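Putative transcriptional regulator, LysR family (Vibrio parahaemolyticus, PDB 3OXN) probably acts as a DNA-binding transcription factor of the LysR family, represented here by its substrate-binding domain. Local coordinates at residues L55-L60 and R75-V80. Numbering follows the deposited sequence.
Sequences LQHDRL and RPTGPV
His-57 reaches across to the backbone of Arg-75, and this is the polar part of the contact. The carbonyl O of Arg-75 lies at the edge of the imidazole, near its plane, 3.3 Å from His-57 NE2. The N-H of NE2 points well off the line to that oxygen, at an angle of 125°, and the hydrogen bond is weak. Thr-77 CG2 comes to the same ring obliquely, 4.2 Å from His-57 CD2. From its own segment, Leu-55 CD2 sits over the centre of one ring face, 3.5 Å above the plane, and Thr-26, Ser-124 and Cys-74 also touch this side chain.

The apolar part is carried by one methyl. Leu-60 CD2 packs 4.0 Å from Pro-76 CB and 4.2 Å from Val-80 CG1, so it touches two residues of the loop at once. The CA-CB bond of Leu-60, the first residue of helix 60-65, points toward this loop, and CG lies anti to the backbone N (chi1 172°). Outside the two segments, Pro-76 touches Ser-195 and Ile-197 of strand 194-199, while Leu-60 also touches Ala-72.

Within 55-60, Arg-59, the N-cap residue of the helix, donates from NH1 to Gln-56 OE1 at 2.9 Å, in the carbonyl plane; NH1 also forms a salt bridge with Glu-67.

The contact joins two loops that follow parallel strands, 49-54 and 71-74, of one sheet in the periplasmic-binding-protein-like fold of LysR effector domains. A weak bond to a main-chain oxygen and a few apolar contacts bury only 203 Å², which implies a modest link between the loops; the bond alone would hardly fix the imidazole, whose setting is consistent with a share from the packing of Leu-55 over its face.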
loop_
_atom_site.group_PDB
_atom_site.type_symbol
_atom_site.label_atom_id
_atom_site.label_comp_id
_atom_site.label_asym_id
_atom_site.label_seq_id
_atom_site.Cartn_x
_atom_site.Cartn_y
_atom_site.Cartn_z
ATOM N N LEU A 55 -6.746 -5.993 -2.294
ATOM C CA LEU A 55 -7.586 -6.499 -3.366
ATOM C C LEU A 55 -6.689 -7.035 -4.473
ATOM O O LEU A 55 -5.724 -6.381 -4.862
ATOM C CB LEU A 55 -8.432 -5.373 -3.950
ATOM C CG LEU A 55 -9.725 -5.877 -4.591
ATOM C CD1 LEU A 55 -10.874 -5.709 -3.589
ATOM C CD2 LEU A 55 -10.041 -5.171 -5.916
ATOM N N GLN A 56 -6.987 -8.226 -4.973
ATOM C CA GLN A 56 -6.399 -8.685 -6.221
ATOM C C GLN A 56 -7.519 -8.598 -7.247
ATOM O O GLN A 56 -8.439 -9.406 -7.237
ATOM C CB GLN A 56 -5.858 -10.106 -6.064
ATOM C CG GLN A 56 -4.801 -10.255 -4.952
ATOM C CD GLN A 56 -4.803 -11.648 -4.326
ATOM O OE1 GLN A 56 -5.521 -12.537 -4.786
ATOM N NE2 GLN A 56 -4.004 -11.841 -3.271
ATOM N N HIS A 57 -7.456 -7.572 -8.096
ATOM C CA HIS A 57 -8.590 -7.146 -8.949
ATOM C C HIS A 57 -9.234 -8.222 -9.828
ATOM O O HIS A 57 -10.450 -8.179 -10.063
ATOM C CB HIS A 57 -8.199 -5.943 -9.822
ATOM C CG HIS A 57 -8.700 -4.625 -9.310
ATOM N ND1 HIS A 57 -7.902 -3.743 -8.610
ATOM C CD2 HIS A 57 -9.918 -4.032 -9.407
ATOM C CE1 HIS A 57 -8.604 -2.666 -8.297
ATOM N NE2 HIS A 57 -9.830 -2.816 -8.770
ATOM N N ASP A 58 -8.433 -9.172 -10.320
ATOM C CA ASP A 58 -8.963 -10.235 -11.182
ATOM C C ASP A 58 -9.516 -11.361 -10.330
ATOM O O ASP A 58 -10.201 -12.250 -10.822
ATOM C CB ASP A 58 -7.896 -10.756 -12.144
ATOM C CG ASP A 58 -6.881 -9.684 -12.518
ATOM O OD1 ASP A 58 -6.914 -9.185 -13.669
ATOM O OD2 ASP A 58 -6.059 -9.325 -11.642
ATOM N N ARG A 59 -9.226 -11.293 -9.038
ATOM C CA ARG A 59 -9.695 -12.289 -8.085
ATOM C C ARG A 59 -10.702 -11.679 -7.128
ATOM O O ARG A 59 -10.931 -12.212 -6.048
ATOM C CB ARG A 59 -8.521 -12.865 -7.270
ATOM C CG ARG A 59 -7.321 -13.270 -8.096
ATOM C CD ARG A 59 -6.496 -14.350 -7.406
ATOM N NE ARG A 59 -7.335 -15.454 -6.940
ATOM C CZ ARG A 59 -7.500 -15.789 -5.662
ATOM N NH1 ARG A 59 -6.867 -15.122 -4.698
ATOM N NH2 ARG A 59 -8.287 -16.808 -5.347
ATOM N N LEU A 60 -11.289 -10.553 -7.522
ATOM C CA LEU A 60 -12.274 -9.860 -6.699
ATOM C C LEU A 60 -13.316 -10.822 -6.124
ATOM O O LEU A 60 -13.527 -10.889 -4.901
ATOM C CB LEU A 60 -12.973 -8.778 -7.522
ATOM C CG LEU A 60 -14.167 -8.067 -6.870
ATOM C CD1 LEU A 60 -13.719 -7.265 -5.668
ATOM C CD2 LEU A 60 -14.886 -7.182 -7.868
ATOM N N ARG A 75 -12.852 -0.302 -7.736
ATOM C CA ARG A 75 -13.536 -0.161 -9.014
ATOM C C ARG A 75 -13.486 -1.495 -9.764
ATOM O O ARG A 75 -12.503 -1.792 -10.434
ATOM C CB ARG A 75 -12.849 0.907 -9.850
ATOM C CG ARG A 75 -13.693 1.399 -10.984
ATOM C CD ARG A 75 -12.881 2.163 -12.007
ATOM N NE ARG A 75 -12.778 1.419 -13.260
ATOM C CZ ARG A 75 -13.647 1.537 -14.255
ATOM N NH1 ARG A 75 -14.676 2.377 -14.141
ATOM N NH2 ARG A 75 -13.489 0.823 -15.359
ATOM N N PRO A 76 -14.537 -2.316 -9.642
ATOM C CA PRO A 76 -14.577 -3.586 -10.379
ATOM C C PRO A 76 -14.329 -3.383 -11.867
ATOM O O PRO A 76 -15.071 -2.636 -12.507
ATOM C CB PRO A 76 -16.012 -4.062 -10.181
ATOM C CG PRO A 76 -16.452 -3.414 -8.933
ATOM C CD PRO A 76 -15.763 -2.085 -8.867
ATOM N N THR A 77 -13.314 -4.050 -12.410
ATOM C CA THR A 77 -12.982 -3.914 -13.829
ATOM C C THR A 77 -14.094 -4.450 -14.737
ATOM O O THR A 77 -13.926 -4.521 -15.950
ATOM C CB THR A 77 -11.620 -4.600 -14.189
ATOM O OG1 THR A 77 -11.603 -5.955 -13.708
ATOM C CG2 THR A 77 -10.435 -3.832 -13.584
ATOM N N GLY A 78 -15.223 -4.832 -14.147
ATOM C CA GLY A 78 -16.367 -5.301 -14.918
ATOM C C GLY A 78 -17.574 -5.666 -14.068
ATOM O O GLY A 78 -17.528 -5.572 -12.844
ATOM N N PRO A 79 -18.667 -6.090 -14.717
ATOM C CA PRO A 79 -19.896 -6.528 -14.042
ATOM C C PRO A 79 -19.607 -7.593 -12.989
ATOM O O PRO A 79 -18.839 -8.515 -13.245
ATOM C CB PRO A 79 -20.722 -7.135 -15.178
ATOM C CG PRO A 79 -20.219 -6.476 -16.410
ATOM C CD PRO A 79 -18.766 -6.205 -16.182
ATOM N N VAL A 80 -20.245 -7.479 -11.829
ATOM C CA VAL A 80 -19.888 -8.313 -10.684
ATOM C C VAL A 80 -20.945 -9.346 -10.282
ATOM O O VAL A 80 -20.752 -10.066 -9.303
ATOM C CB VAL A 80 -19.555 -7.441 -9.450
ATOM C CG1 VAL A 80 -18.481 -6.419 -9.798
ATOM C CG2 VAL A 80 -20.808 -6.745 -8.925
#